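Local coordinates for protein aldehyde dehydrogenase (Staphylococcus aureus, PDB 6K0Z) that oxidises 4,4'-diaponeurosporen-4-al to 4,4'-diaponeurosporenoic acid with NAD+, a step in making the yellow-orange carotenoid staphyloxanthin, at residues Pro327-His332 against Leu349-Tyr354; Leu183-Phe188 against Ala207-Val212; Lys42-Tyr47 against Ile73-Ile78; Gln25-Ile30 against Gly139-Ile144. The protein carries 1 engineered substitution. All coordinates share one frame; numbering follows the deposited sequence.

Contact 1: residues Pro327-His332 against Leu349-Tyr354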
loop_
_atom_site.group_PDB
_atom_site.type_symbol
_atom_site.label_atom_id
_atom_site.label_comp_id
_atom_site.label_asym_id
_atom_site.label_seq_id
_atom_site.Cartn_x
_atom_site.Cartn_y
_atom_site.Cartn_z
ATOM N N PRO A 327 35.115 -15.717 2.323
ATOM C CA PRO A 327 35.080 -14.326 1.863
ATOM C C PRO A 327 36.023 -14.059 0.702
ATOM O O PRO A 327 37.224 -13.844 0.890
ATOM C CB PRO A 327 35.491 -13.547 3.116
ATOM C CG PRO A 327 34.968 -14.368 4.231
ATOM C CD PRO A 327 35.105 -15.807 3.794
ATOM N N THR A 328 35.468 -14.076 -0.506
ATOM C CA THR A 328 36.210 -13.824 -1.730
ATOM C C THR A 328 35.991 -12.392 -2.199
ATOM O O THR A 328 34.860 -11.901 -2.215
ATOM C CB THR A 328 35.768 -14.782 -2.837
ATOM O OG1 THR A 328 35.665 -16.110 -2.309
ATOM C CG2 THR A 328 36.770 -14.759 -3.976
ATOM N N LEU A 329 37.075 -11.732 -2.596
ATOM C CA LEU A 329 37.012 -10.394 -3.166
ATOM C C LEU A 329 37.519 -10.448 -4.596
ATOM O O LEU A 329 38.579 -11.027 -4.863
ATOM C CB LEU A 329 37.825 -9.391 -2.346
ATOM C CG LEU A 329 37.416 -9.197 -0.883
ATOM C CD1 LEU A 329 37.964 -7.875 -0.351
ATOM C CD2 LEU A 329 35.897 -9.302 -0.688
ATOM N N LEU A 330 36.753 -9.859 -5.510
ATOM C CA LEU A 330 37.083 -9.823 -6.924
ATOM C C LEU A 330 37.614 -8.449 -7.295
ATOM O O LEU A 330 37.511 -7.480 -6.541
ATOM C CB LEU A 330 35.865 -10.175 -7.783
ATOM C CG LEU A 330 35.235 -11.522 -7.430
ATOM C CD1 LEU A 330 34.275 -11.970 -8.523
ATOM C CD2 LEU A 330 36.299 -12.588 -7.161
ATOM N N ASP A 331 38.203 -8.381 -8.479
ATOM C CA ASP A 331 38.780 -7.142 -8.962
ATOM C C ASP A 331 38.694 -7.181 -10.480
ATOM O O ASP A 331 38.418 -8.231 -11.059
ATOM C CB ASP A 331 40.208 -6.987 -8.429
ATOM C CG ASP A 331 40.821 -5.675 -8.796
ATOM O OD1 ASP A 331 40.088 -4.876 -9.405
ATOM O OD2 ASP A 331 42.015 -5.440 -8.486
ATOM N N HIS A 332 38.869 -6.014 -11.112
ATOM C CA HIS A 332 38.785 -5.872 -12.571
ATOM C C HIS A 332 37.481 -6.449 -13.109
ATOM O O HIS A 332 37.462 -7.153 -14.123
ATOM C CB HIS A 332 39.971 -6.538 -13.273
ATOM C CG HIS A 332 41.318 -6.198 -12.668
ATOM N ND1 HIS A 332 41.727 -4.895 -12.421
ATOM C CD2 HIS A 332 42.333 -7.000 -12.260
ATOM C CE1 HIS A 332 42.933 -4.917 -11.893
ATOM N NE2 HIS A 332 43.318 -6.177 -11.785
ATOM N N LEU A 349 32.351 -10.768 -3.365
ATOM C CA LEU A 349 32.210 -9.316 -3.468
ATOM C C LEU A 349 32.967 -8.827 -4.694
ATOM O O LEU A 349 34.180 -8.578 -4.630
ATOM C CB LEU A 349 32.704 -8.618 -2.202
ATOM C CG LEU A 349 32.521 -7.096 -2.131
ATOM C CD1 LEU A 349 31.075 -6.685 -2.349
ATOM C CD2 LEU A 349 33.007 -6.566 -0.810
ATOM N N PRO A 350 32.296 -8.676 -5.834
ATOM C CA PRO A 350 32.957 -8.060 -6.987
ATOM C C PRO A 350 33.138 -6.572 -6.752
ATOM O O PRO A 350 32.262 -5.899 -6.206
ATOM C CB PRO A 350 31.986 -8.336 -8.142
ATOM C CG PRO A 350 30.670 -8.420 -7.493
ATOM C CD PRO A 350 30.912 -9.062 -6.144
ATOM N N ILE A 351 34.290 -6.062 -7.175
ATOM C CA ILE A 351 34.640 -4.663 -6.990
ATOM C C ILE A 351 34.918 -4.041 -8.351
ATOM O O ILE A 351 35.728 -4.561 -9.128
ATOM C CB ILE A 351 35.839 -4.510 -6.043
ATOM C CG1 ILE A 351 35.456 -5.026 -4.652
ATOM C CG2 ILE A 351 36.248 -3.067 -5.952
ATOM C CD1 ILE A 351 36.383 -6.073 -4.099
ATOM N N LEU A 352 34.241 -2.931 -8.634
ATOM C CA LEU A 352 34.327 -2.228 -9.903
ATOM C C LEU A 352 34.820 -0.808 -9.654
ATOM O O LEU A 352 34.598 -0.236 -8.583
ATOM C CB LEU A 352 32.960 -2.205 -10.606
ATOM C CG LEU A 352 32.336 -3.519 -11.097
ATOM C CD1 LEU A 352 31.808 -4.389 -9.965
ATOM C CD2 LEU A 352 31.226 -3.233 -12.092
ATOM N N THR A 353 35.490 -0.231 -10.648
ATOM C CA THR A 353 36.087 1.093 -10.524
ATOM C C THR A 353 35.237 2.139 -11.233
ATOM O O THR A 353 34.564 1.852 -12.229
ATOM C CB THR A 353 37.508 1.108 -11.096
ATOM O OG1 THR A 353 37.479 1.417 -12.496
ATOM C CG2 THR A 353 38.146 -0.247 -10.933
ATOM N N TYR A 354 35.271 3.361 -10.712
ATOM C CA TYR A 354 34.593 4.473 -11.361
ATOM C C TYR A 354 35.464 5.713 -11.250
ATOM O O TYR A 354 36.268 5.845 -10.323
ATOM C CB TYR A 354 33.192 4.724 -10.767
ATOM C CG TYR A 354 33.165 5.562 -9.504
ATOM C CD1 TYR A 354 33.094 6.948 -9.566
ATOM C CD2 TYR A 354 33.182 4.963 -8.248
ATOM C CE1 TYR A 354 33.065 7.716 -8.418
ATOM C CE2 TYR A 354 33.146 5.721 -7.093
ATOM C CZ TYR A 354 33.092 7.096 -7.182
ATOM O OH TYR A 354 33.061 7.851 -6.032
#
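Leu329 and Leu349 are paired in a parallel beta bridge, their CA atoms 4.9 Å apart. Leu349 supplies both bonds across the gap: its N donates to Thr328 O at 3.0 Å, and its O accepts from Leu330 N, also at 3.0 Å. The second bond is almost straight at hydrogen (178°), although the donor stands above the carbonyl plane of Leu349. The chains stay close at Leu330 and Pro350 (CA atoms 4.5 Å apart) and then diverge, to 6.3 Å between the CA atoms of His332 and Leu352. Pro350 has no N-H to offer and joins strand 256-260 through its backbone carbonyl, bonded to Ile257.

Leu329 and Leu349 lie side by side on one face of the sheet, pointing the same way. CD2 of Leu329 rests 3.6 Å from Leu349 CB; Leu349 holds its CG anti to the backbone N (chi1 -176°), which leaves its CD2 alongside CD2 of Leu329. The branched chain of Ile351 then runs back so that CD1 lies 4.0 Å from Leu329 CB, but this methyl is crowded against Leu330 O and its exact place is doubtful. Leu330 packs differently, with CB 3.7 Å from Pro350 CA, apolar against apolar.

Leucine and isoleucine suit a sheet buried on this side: Leu329 meets Leu271 of helix 264-279, and Leu349 meets Ile257. The pair belongs to the mixed sheet of the alpha/beta catalytic domain of aldehyde dehydrogenases, where strand 348-354 lies between strands 324-330 and 256-260 and helix 264-279 covers one face.

Contact 2: residues Leu183-Phe188 against Ala207-Val212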
loop_
_atom_site.group_PDB
_atom_site.type_symbol
_atom_site.label_atom_id
_atom_site.label_comp_id
_atom_site.label_asym_id
_atom_site.label_seq_id
_atom_site.Cartn_x
_atom_site.Cartn_y
_atom_site.Cartn_z
ATOM N N LEU A 183 -1.723 -22.170 -1.883
ATOM C CA LEU A 183 -1.994 -21.075 -0.967
ATOM C C LEU A 183 -2.261 -19.775 -1.727
ATOM O O LEU A 183 -3.292 -19.124 -1.509
ATOM C CB LEU A 183 -0.831 -20.938 0.010
ATOM C CG LEU A 183 -0.867 -22.003 1.112
ATOM C CD1 LEU A 183 0.427 -22.015 1.888
ATOM C CD2 LEU A 183 -2.023 -21.733 2.045
ATOM N N ILE A 184 -1.381 -19.412 -2.668
ATOM C CA ILE A 184 -1.489 -18.091 -3.281
ATOM C C ILE A 184 -2.750 -17.943 -4.115
ATOM O O ILE A 184 -3.161 -16.812 -4.398
ATOM C CB ILE A 184 -0.257 -17.756 -4.139
ATOM C CG1 ILE A 184 -0.082 -18.779 -5.255
ATOM C CG2 ILE A 184 0.985 -17.664 -3.276
ATOM C CD1 ILE A 184 1.108 -18.505 -6.143
ATOM N N HIS A 185 -3.382 -19.044 -4.517
ATOM C CA HIS A 185 -4.602 -18.974 -5.306
ATOM C C HIS A 185 -5.852 -19.026 -4.442
ATOM O O HIS A 185 -6.958 -18.877 -4.967
ATOM C CB HIS A 185 -4.621 -20.089 -6.355
ATOM C CG HIS A 185 -3.654 -19.866 -7.478
ATOM N ND1 HIS A 185 -2.421 -20.478 -7.533
ATOM C CD2 HIS A 185 -3.730 -19.076 -8.578
ATOM C CE1 HIS A 185 -1.784 -20.089 -8.625
ATOM N NE2 HIS A 185 -2.555 -19.235 -9.274
ATOM N N LEU A 186 -5.699 -19.214 -3.133
ATOM C CA LEU A 186 -6.800 -19.072 -2.196
ATOM C C LEU A 186 -7.115 -17.597 -1.968
ATOM O O LEU A 186 -6.253 -16.733 -2.135
ATOM C CB LEU A 186 -6.451 -19.746 -0.870
ATOM C CG LEU A 186 -6.414 -21.275 -0.893
ATOM C CD1 LEU A 186 -5.976 -21.822 0.449
ATOM C CD2 LEU A 186 -7.776 -21.813 -1.281
ATOM N N PRO A 187 -8.413 -17.262 -1.574
ATOM C CA PRO A 187 -8.792 -15.851 -1.380
ATOM C C PRO A 187 -8.424 -15.314 -0.000
ATOM O O PRO A 187 -9.288 -14.929 0.793
ATOM C CB PRO A 187 -10.309 -15.892 -1.602
ATOM C CG PRO A 187 -10.703 -17.214 -1.084
ATOM C CD PRO A 187 -9.584 -18.151 -1.478
ATOM N N PHE A 188 -7.122 -15.278 0.292
ATOM C CA PHE A 188 -6.652 -14.602 1.497
ATOM C C PHE A 188 -7.012 -13.117 1.453
ATOM O O PHE A 188 -7.265 -12.538 0.389
ATOM C CB PHE A 188 -5.137 -14.739 1.659
ATOM C CG PHE A 188 -4.682 -16.110 2.087
ATOM C CD1 PHE A 188 -4.645 -16.459 3.430
ATOM C CD2 PHE A 188 -4.270 -17.047 1.147
ATOM C CE1 PHE A 188 -4.211 -17.709 3.820
ATOM C CE2 PHE A 188 -3.837 -18.297 1.536
ATOM C CZ PHE A 188 -3.809 -18.630 2.869
ATOM N N ALA A 207 -2.219 -13.178 -6.743
ATOM C CA ALA A 207 -3.058 -12.329 -5.902
ATOM C C ALA A 207 -3.978 -11.446 -6.724
ATOM O O ALA A 207 -5.085 -11.134 -6.281
ATOM C CB ALA A 207 -2.204 -11.460 -4.982
ATOM N N SER A 208 -3.549 -11.033 -7.918
ATOM C CA SER A 208 -4.394 -10.170 -8.737
ATOM C C SER A 208 -5.734 -10.819 -9.056
ATOM O O SER A 208 -6.747 -10.119 -9.164
ATOM C CB SER A 208 -3.674 -9.803 -10.032
ATOM O OG SER A 208 -3.326 -10.969 -10.751
ATOM N N GLU A 209 -5.764 -12.150 -9.183
ATOM C CA GLU A 209 -6.982 -12.835 -9.610
ATOM C C GLU A 209 -8.106 -12.686 -8.589
ATOM O O GLU A 209 -9.284 -12.621 -8.964
ATOM C CB GLU A 209 -6.688 -14.312 -9.871
ATOM C CG GLU A 209 -5.395 -14.547 -10.638
ATOM C CD GLU A 209 -5.170 -16.012 -10.997
ATOM O OE1 GLU A 209 -4.010 -16.385 -11.314
ATOM O OE2 GLU A 209 -6.152 -16.790 -10.971
ATOM N N ASN A 210 -7.771 -12.649 -7.300
ATOM C CA ASN A 210 -8.759 -12.486 -6.247
ATOM C C ASN A 210 -8.773 -11.072 -5.674
ATOM O O ASN A 210 -9.348 -10.858 -4.601
ATOM C CB ASN A 210 -8.516 -13.510 -5.130
ATOM C CG ASN A 210 -8.882 -14.948 -5.547
ATOM O OD1 ASN A 210 -10.055 -15.261 -5.749
ATOM N ND2 ASN A 210 -7.878 -15.830 -5.640
ATOM N N LEU A 211 -8.165 -10.106 -6.375
ATOM C CA LEU A 211 -8.045 -8.714 -5.916
ATOM C C LEU A 211 -7.501 -8.638 -4.490
ATOM O O LEU A 211 -8.092 -8.016 -3.607
ATOM C CB LEU A 211 -9.384 -7.975 -6.015
ATOM C CG LEU A 211 -9.892 -7.612 -7.409
ATOM C CD1 LEU A 211 -11.331 -7.111 -7.346
ATOM C CD2 LEU A 211 -8.996 -6.571 -8.035
ATOM N N VAL A 212 -6.366 -9.279 -4.262
ATOM C CA VAL A 212 -5.765 -9.368 -2.933
ATOM C C VAL A 212 -4.639 -8.347 -2.844
ATOM O O VAL A 212 -3.799 -8.294 -3.750
ATOM C CB VAL A 212 -5.241 -10.786 -2.643
ATOM C CG1 VAL A 212 -4.601 -10.836 -1.265
ATOM C CG2 VAL A 212 -6.372 -11.795 -2.754
#
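Asn210 reaches across to His185 from the end of its helix. Its CB already points at the other segment, and chi1 of -72° lays CG beside the backbone N, bringing the amide to His185 O and Pro187. At the tip the amide divides: OD1 comes to 4.2 Å from Pro187 CB, a loose polar-to-apolar touch, while ND2 makes a weak, bent hydrogen bond to His185 O at 3.3 Å (128° at hydrogen). Asparagine suits this spot, being short and able to serve the carbonyl of His185, just past the end of helix 177-184.

Both segments are helix ends that turn into parallel strands, 190-194 and 214-217, as in the Rossmann-like NAD-binding domain of this family. Helix 197-209 stops in a Schellman motif with Leu211, at positive phi, as its C-prime residue: Val212 N bonds to Ala207 O and Leu211 N to Ser208 O.

Past that turn, Val212 sets both methyls against Phe188 O, CG2 at 3.4 Å and CG1 at 3.6 Å. At the exposed edge, Glu209 OE1 lies in the plane of the His185 ring, 3.8 Å from NE2 and too far to bond; ring and carboxylate planes are 66° apart. His185 ND1 is bonded to Gln181 O. The carbonyl of Val212 accepts a hydrogen bond from Tyr204 OH of the second subunit.

Contact 3: residues Lys42-Tyr47 against Ile73-Ile78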
loop_
_atom_site.group_PDB
_atom_site.type_symbol
_atom_site.label_atom_id
_atom_site.label_comp_id
_atom_site.label_asym_id
_atom_site.label_seq_id
_atom_site.Cartn_x
_atom_site.Cartn_y
_atom_site.Cartn_z
ATOM N N LYS A 42 6.875 -15.967 25.159
ATOM C CA LYS A 42 7.223 -17.097 26.016
ATOM C C LYS A 42 7.602 -18.320 25.190
ATOM O O LYS A 42 8.553 -19.038 25.527
ATOM C CB LYS A 42 6.056 -17.415 26.953
ATOM C CG LYS A 42 6.065 -18.831 27.525
ATOM C CD LYS A 42 4.685 -19.231 28.078
ATOM C CE LYS A 42 4.279 -20.624 27.598
ATOM N NZ LYS A 42 4.183 -20.701 26.089
ATOM N N ALA A 43 6.881 -18.568 24.094
ATOM C CA ALA A 43 7.149 -19.758 23.293
ATOM C C ALA A 43 8.522 -19.689 22.634
ATOM O O ALA A 43 9.260 -20.683 22.616
ATOM C CB ALA A 43 6.052 -19.944 22.248
ATOM N N ILE A 44 8.885 -18.526 22.090
ATOM C CA ILE A 44 10.192 -18.387 21.451
ATOM C C ILE A 44 11.302 -18.616 22.467
ATOM O O ILE A 44 12.261 -19.356 22.209
ATOM C CB ILE A 44 10.320 -17.008 20.782
ATOM C CG1 ILE A 44 9.362 -16.904 19.597
ATOM C CG2 ILE A 44 11.766 -16.746 20.371
ATOM C CD1 ILE A 44 9.110 -15.488 19.164
ATOM N N LYS A 45 11.183 -17.984 23.640
ATOM C CA LYS A 45 12.166 -18.173 24.704
ATOM C C LYS A 45 12.237 -19.629 25.136
ATOM O O LYS A 45 13.314 -20.134 25.465
ATOM C CB LYS A 45 11.831 -17.276 25.895
ATOM C CG LYS A 45 12.072 -15.805 25.605
ATOM C CD LYS A 45 12.022 -14.937 26.859
ATOM C CE LYS A 45 10.806 -14.023 26.855
ATOM N NZ LYS A 45 11.127 -12.681 27.421
ATOM N N SER A 46 11.101 -20.321 25.134
ATOM C CA SER A 46 11.104 -21.744 25.460
ATOM C C SER A 46 11.834 -22.557 24.400
ATOM O O SER A 46 12.552 -23.510 24.723
ATOM C CB SER A 46 9.674 -22.254 25.608
ATOM O OG SER A 46 9.632 -23.656 25.406
ATOM N N TYR A 47 11.634 -22.227 23.128
ATOM C CA TYR A 47 12.337 -22.895 22.046
ATOM C C TYR A 47 13.680 -22.256 21.735
ATOM O O TYR A 47 14.255 -22.558 20.690
ATOM C CB TYR A 47 11.481 -22.901 20.779
ATOM C CG TYR A 47 10.404 -23.965 20.754
ATOM C CD1 TYR A 47 9.179 -23.751 21.365
ATOM C CD2 TYR A 47 10.615 -25.183 20.116
ATOM C CE1 TYR A 47 8.192 -24.720 21.348
ATOM C CE2 TYR A 47 9.635 -26.160 20.093
ATOM C CZ TYR A 47 8.422 -25.925 20.710
ATOM O OH TYR A 47 7.436 -26.892 20.691
ATOM N N ILE A 73 15.946 -9.903 17.864
ATOM C CA ILE A 73 15.246 -8.842 17.149
ATOM C C ILE A 73 13.731 -9.026 17.240
ATOM O O ILE A 73 12.975 -8.049 17.315
ATOM C CB ILE A 73 15.733 -8.803 15.690
ATOM C CG1 ILE A 73 15.060 -7.663 14.922
ATOM C CG2 ILE A 73 15.515 -10.165 15.020
ATOM C CD1 ILE A 73 15.564 -6.281 15.325
ATOM N N THR A 74 13.260 -10.271 17.246
ATOM C CA THR A 74 11.821 -10.490 17.283
ATOM C C THR A 74 11.278 -10.402 18.705
ATOM O O THR A 74 10.161 -9.918 18.912
ATOM C CB THR A 74 11.484 -11.841 16.656
ATOM O OG1 THR A 74 11.898 -12.899 17.531
ATOM C CG2 THR A 74 12.206 -11.979 15.342
ATOM N N LEU A 75 12.050 -10.857 19.697
ATOM C CA LEU A 75 11.606 -10.736 21.086
ATOM C C LEU A 75 11.410 -9.279 21.478
ATOM O O LEU A 75 10.437 -8.938 22.159
ATOM C CB LEU A 75 12.604 -11.403 22.027
ATOM C CG LEU A 75 12.545 -12.926 22.013
ATOM C CD1 LEU A 75 13.796 -13.501 22.644
ATOM C CD2 LEU A 75 11.307 -13.404 22.740
ATOM N N LYS A 76 12.322 -8.406 21.059
ATOM C CA LYS A 76 12.126 -6.991 21.334
ATOM C C LYS A 76 10.993 -6.426 20.503
ATOM O O LYS A 76 10.301 -5.502 20.944
ATOM C CB LYS A 76 13.402 -6.202 21.072
ATOM C CG LYS A 76 13.574 -5.027 22.026
ATOM N N SER A 77 10.783 -6.972 19.307
ATOM C CA SER A 77 9.671 -6.516 18.491
ATOM C C SER A 77 8.347 -6.878 19.137
ATOM O O SER A 77 7.389 -6.099 19.088
ATOM C CB SER A 77 9.767 -7.118 17.099
ATOM O OG SER A 77 8.732 -6.600 16.298
ATOM N N ILE A 78 8.276 -8.065 19.741
ATOM C CA ILE A 78 7.086 -8.454 20.489
ATOM C C ILE A 78 6.865 -7.507 21.660
ATOM O O ILE A 78 5.735 -7.084 21.935
ATOM C CB ILE A 78 7.210 -9.915 20.961
ATOM C CG1 ILE A 78 7.156 -10.874 19.766
ATOM C CG2 ILE A 78 6.121 -10.235 21.971
ATOM C CD1 ILE A 78 7.584 -12.300 20.082
#
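Ile44 packs against Ile71, Thr74, Leu75 and Ile78 where two helices run nearly antiparallel. The axes of helix 42-46 and helix 73-78 come within 10.6 Å and cross at -159°, a separation that long branched side chains bridge well. CD1 of Ile44 and CD1 of Ile78 meet tip to tip at 3.7 Å. Both chains put CG1 anti to the carbonyl carbon and stay extended at chi2 (162° and 167°), so that their terminal methyls end at the interface.

On its other branch, Ile44 CG2 lies 4.1 Å from Leu75 CD2, the two side chains sliding past each other in opposite directions. The same leucine methyl is approached by Lys45, whose CG stands 3.8 Å away: the aliphatic part of the lysine covers the leucine, leaving a charged end that suits an exposed position. Thr74 OG1 comes to 4.1 Å from Ile44 CD1, a contact a hydroxyl can afford here because it is hydrogen-bonded to Ile71 O in the preceding turn.

Around the pair, Ala43 and Tyr47 touch helix 151-164, and helix 63-89 also packs on helix 126-138 through Ile73, Thr74, Ser77 and Ile78, with Ser77 OG bonded to Glu130.

Contact 4: residues Gln25-Ile30 against Gly139-Ile144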
loop_
_atom_site.group_PDB
_atom_site.type_symbol
_atom_site.label_atom_id
_atom_site.label_comp_id
_atom_site.label_asym_id
_atom_site.label_seq_id
_atom_site.Cartn_x
_atom_site.Cartn_y
_atom_site.Cartn_z
ATOM N N GLN A 25 -14.668 -13.608 15.651
ATOM C CA GLN A 25 -14.287 -12.239 16.011
ATOM C C GLN A 25 -13.579 -12.140 17.355
ATOM O O GLN A 25 -13.429 -11.031 17.893
ATOM C CB GLN A 25 -15.485 -11.288 15.959
ATOM C CG GLN A 25 -16.165 -11.362 14.607
ATOM C CD GLN A 25 -16.821 -10.077 14.203
ATOM O OE1 GLN A 25 -16.235 -9.006 14.316
ATOM N NE2 GLN A 25 -18.053 -10.173 13.729
ATOM N N GLN A 26 -13.096 -13.257 17.906
ATOM C CA GLN A 26 -12.230 -13.159 19.076
ATOM C C GLN A 26 -10.958 -12.397 18.752
ATOM O O GLN A 26 -10.403 -11.716 19.620
ATOM C CB GLN A 26 -11.873 -14.542 19.608
ATOM C CG GLN A 26 -13.054 -15.393 19.991
ATOM C CD GLN A 26 -12.639 -16.568 20.845
ATOM O OE1 GLN A 26 -11.876 -16.410 21.806
ATOM N NE2 GLN A 26 -13.131 -17.759 20.499
ATOM N N THR A 27 -10.488 -12.491 17.508
ATOM C CA THR A 27 -9.223 -11.868 17.135
ATOM C C THR A 27 -9.270 -10.352 17.235
ATOM O O THR A 27 -8.251 -9.724 17.541
ATOM C CB THR A 27 -8.864 -12.282 15.722
ATOM O OG1 THR A 27 -10.065 -12.301 14.938
ATOM C CG2 THR A 27 -8.266 -13.667 15.733
ATOM N N LYS A 28 -10.431 -9.749 16.982
ATOM C CA LYS A 28 -10.563 -8.298 16.982
ATOM C C LYS A 28 -10.418 -7.685 18.368
ATOM O O LYS A 28 -10.202 -6.471 18.470
ATOM C CB LYS A 28 -11.905 -7.901 16.369
ATOM C CG LYS A 28 -12.021 -8.263 14.900
ATOM C CD LYS A 28 -13.388 -7.942 14.349
ATOM C CE LYS A 28 -13.277 -7.376 12.948
ATOM N NZ LYS A 28 -14.495 -7.623 12.133
ATOM N N ASP A 29 -10.496 -8.487 19.425
ATOM C CA ASP A 29 -10.440 -7.968 20.785
ATOM C C ASP A 29 -8.992 -7.751 21.219
ATOM O O ASP A 29 -8.139 -8.623 21.033
ATOM C CB ASP A 29 -11.155 -8.932 21.727
ATOM C CG ASP A 29 -10.952 -8.582 23.181
ATOM O OD1 ASP A 29 -11.725 -7.755 23.718
ATOM O OD2 ASP A 29 -10.017 -9.142 23.792
ATOM N N ILE A 30 -8.720 -6.583 21.806
ATOM C CA ILE A 30 -7.342 -6.203 22.105
ATOM C C ILE A 30 -6.775 -7.065 23.229
ATOM O O ILE A 30 -5.611 -7.483 23.188
ATOM C CB ILE A 30 -7.275 -4.705 22.445
ATOM C CG1 ILE A 30 -7.569 -3.878 21.190
ATOM C CG2 ILE A 30 -5.924 -4.349 23.059
ATOM C CD1 ILE A 30 -8.419 -2.655 21.470
ATOM N N GLY A 139 -4.837 -8.035 14.540
ATOM C CA GLY A 139 -6.075 -8.750 14.789
ATOM C C GLY A 139 -6.494 -9.736 13.722
ATOM O O GLY A 139 -7.697 -9.954 13.526
ATOM N N ASN A 140 -5.544 -10.340 13.023
ATOM C CA ASN A 140 -5.839 -11.262 11.940
ATOM C C ASN A 140 -5.623 -12.696 12.404
ATOM O O ASN A 140 -5.055 -12.956 13.465
ATOM C CB ASN A 140 -4.951 -10.967 10.722
ATOM C CG ASN A 140 -5.035 -9.526 10.264
ATOM O OD1 ASN A 140 -5.865 -9.178 9.428
ATOM N ND2 ASN A 140 -4.161 -8.684 10.794
ATOM N N THR A 141 -6.086 -13.634 11.587
ATOM C CA THR A 141 -5.563 -14.989 11.618
ATOM C C THR A 141 -4.465 -15.120 10.568
ATOM O O THR A 141 -4.327 -14.285 9.671
ATOM C CB THR A 141 -6.667 -16.014 11.377
ATOM O OG1 THR A 141 -7.237 -15.825 10.076
ATOM C CG2 THR A 141 -7.745 -15.854 12.423
ATOM N N ALA A 142 -3.659 -16.166 10.695
ATOM C CA ALA A 142 -2.479 -16.263 9.852
ATOM C C ALA A 142 -2.225 -17.700 9.457
ATOM O O ALA A 142 -2.354 -18.615 10.274
ATOM C CB ALA A 142 -1.231 -15.712 10.546
ATOM N N ILE A 143 -1.854 -17.880 8.194
ATOM C CA ILE A 143 -1.314 -19.132 7.690
ATOM C C ILE A 143 0.091 -18.839 7.198
ATOM O O ILE A 143 0.299 -17.889 6.432
ATOM C CB ILE A 143 -2.205 -19.727 6.587
ATOM C CG1 ILE A 143 -3.471 -20.295 7.226
ATOM C CG2 ILE A 143 -1.459 -20.799 5.806
ATOM C CD1 ILE A 143 -4.601 -20.429 6.282
ATOM N N ILE A 144 1.056 -19.629 7.665
ATOM C CA ILE A 144 2.474 -19.349 7.487
ATOM C C ILE A 144 3.078 -20.396 6.568
ATOM O O ILE A 144 2.870 -21.600 6.763
ATOM C CB ILE A 144 3.212 -19.316 8.835
ATOM C CG1 ILE A 144 2.807 -18.064 9.603
ATOM C CG2 ILE A 144 4.723 -19.359 8.629
ATOM C CD1 ILE A 144 3.045 -18.155 11.082
#
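Two hydroxyls, those of Thr114 and Ser18, grip OG1 of Thr141, and its methyl CG2 is left to meet Thr27. The two threonines cross at about a right angle, with CG2 of Thr27 and CG2 of Thr141 4.0 Å apart. Threonine suits both places, since it offers a compact methyl for packing and, in Thr141, a hydroxyl for its neighbours.

Thr27 also lies over the backbone opposite: its CB is 3.4 Å from Gly139 O, and its OG1 lies 3.6 Å from the same oxygen without a hydrogen bond. Gly139, at phi 93°, ends helix 126-138 in a Schellman motif. Glycine suits it twice over: a CB would press on the carbonyl O of the residue before and sit 3.4 Å from Thr27 O. Gln26 to Asp29 form a type I beta turn. Lys28 faces away, its NZ giving a hydrogen bond of 3.1 Å to Gln25 OE1 from above the amide plane.

Asn140 is tied down by Gly113 N at OD1 and by Ala135 O at ND2. Residues 25-29 form the loop between helix 10-24 and helix 30-46, beside the start of strand 141-145, with Phe21 and Phe22 of helix 10-24 packed against both threonines.

Overall arrangement
From the N terminus, segment 25-30 opens contact 4, which closes only when strand 141-145 is reached. Contact 3 lies within that long excursion, pairing helices 30-46 and 63-89. Contact 2 follows; it spans strand 190-194 and helix 197-209, bringing together the ends of two successive helices. Contact 1 comes last, closing a short loop in the sheet of strands 324-330 and 348-354; no two contacts cross. Contacts 2 and 4 touch beside the sheet of strands 141-145 and 190-194, Phe188 CE1 lying 3.7 Å from Ile143 CD1; both reach the second subunit. Contact 1 stands apart, its centre about 42 Å from that of contact 2, on the opposite side of the chain's centre.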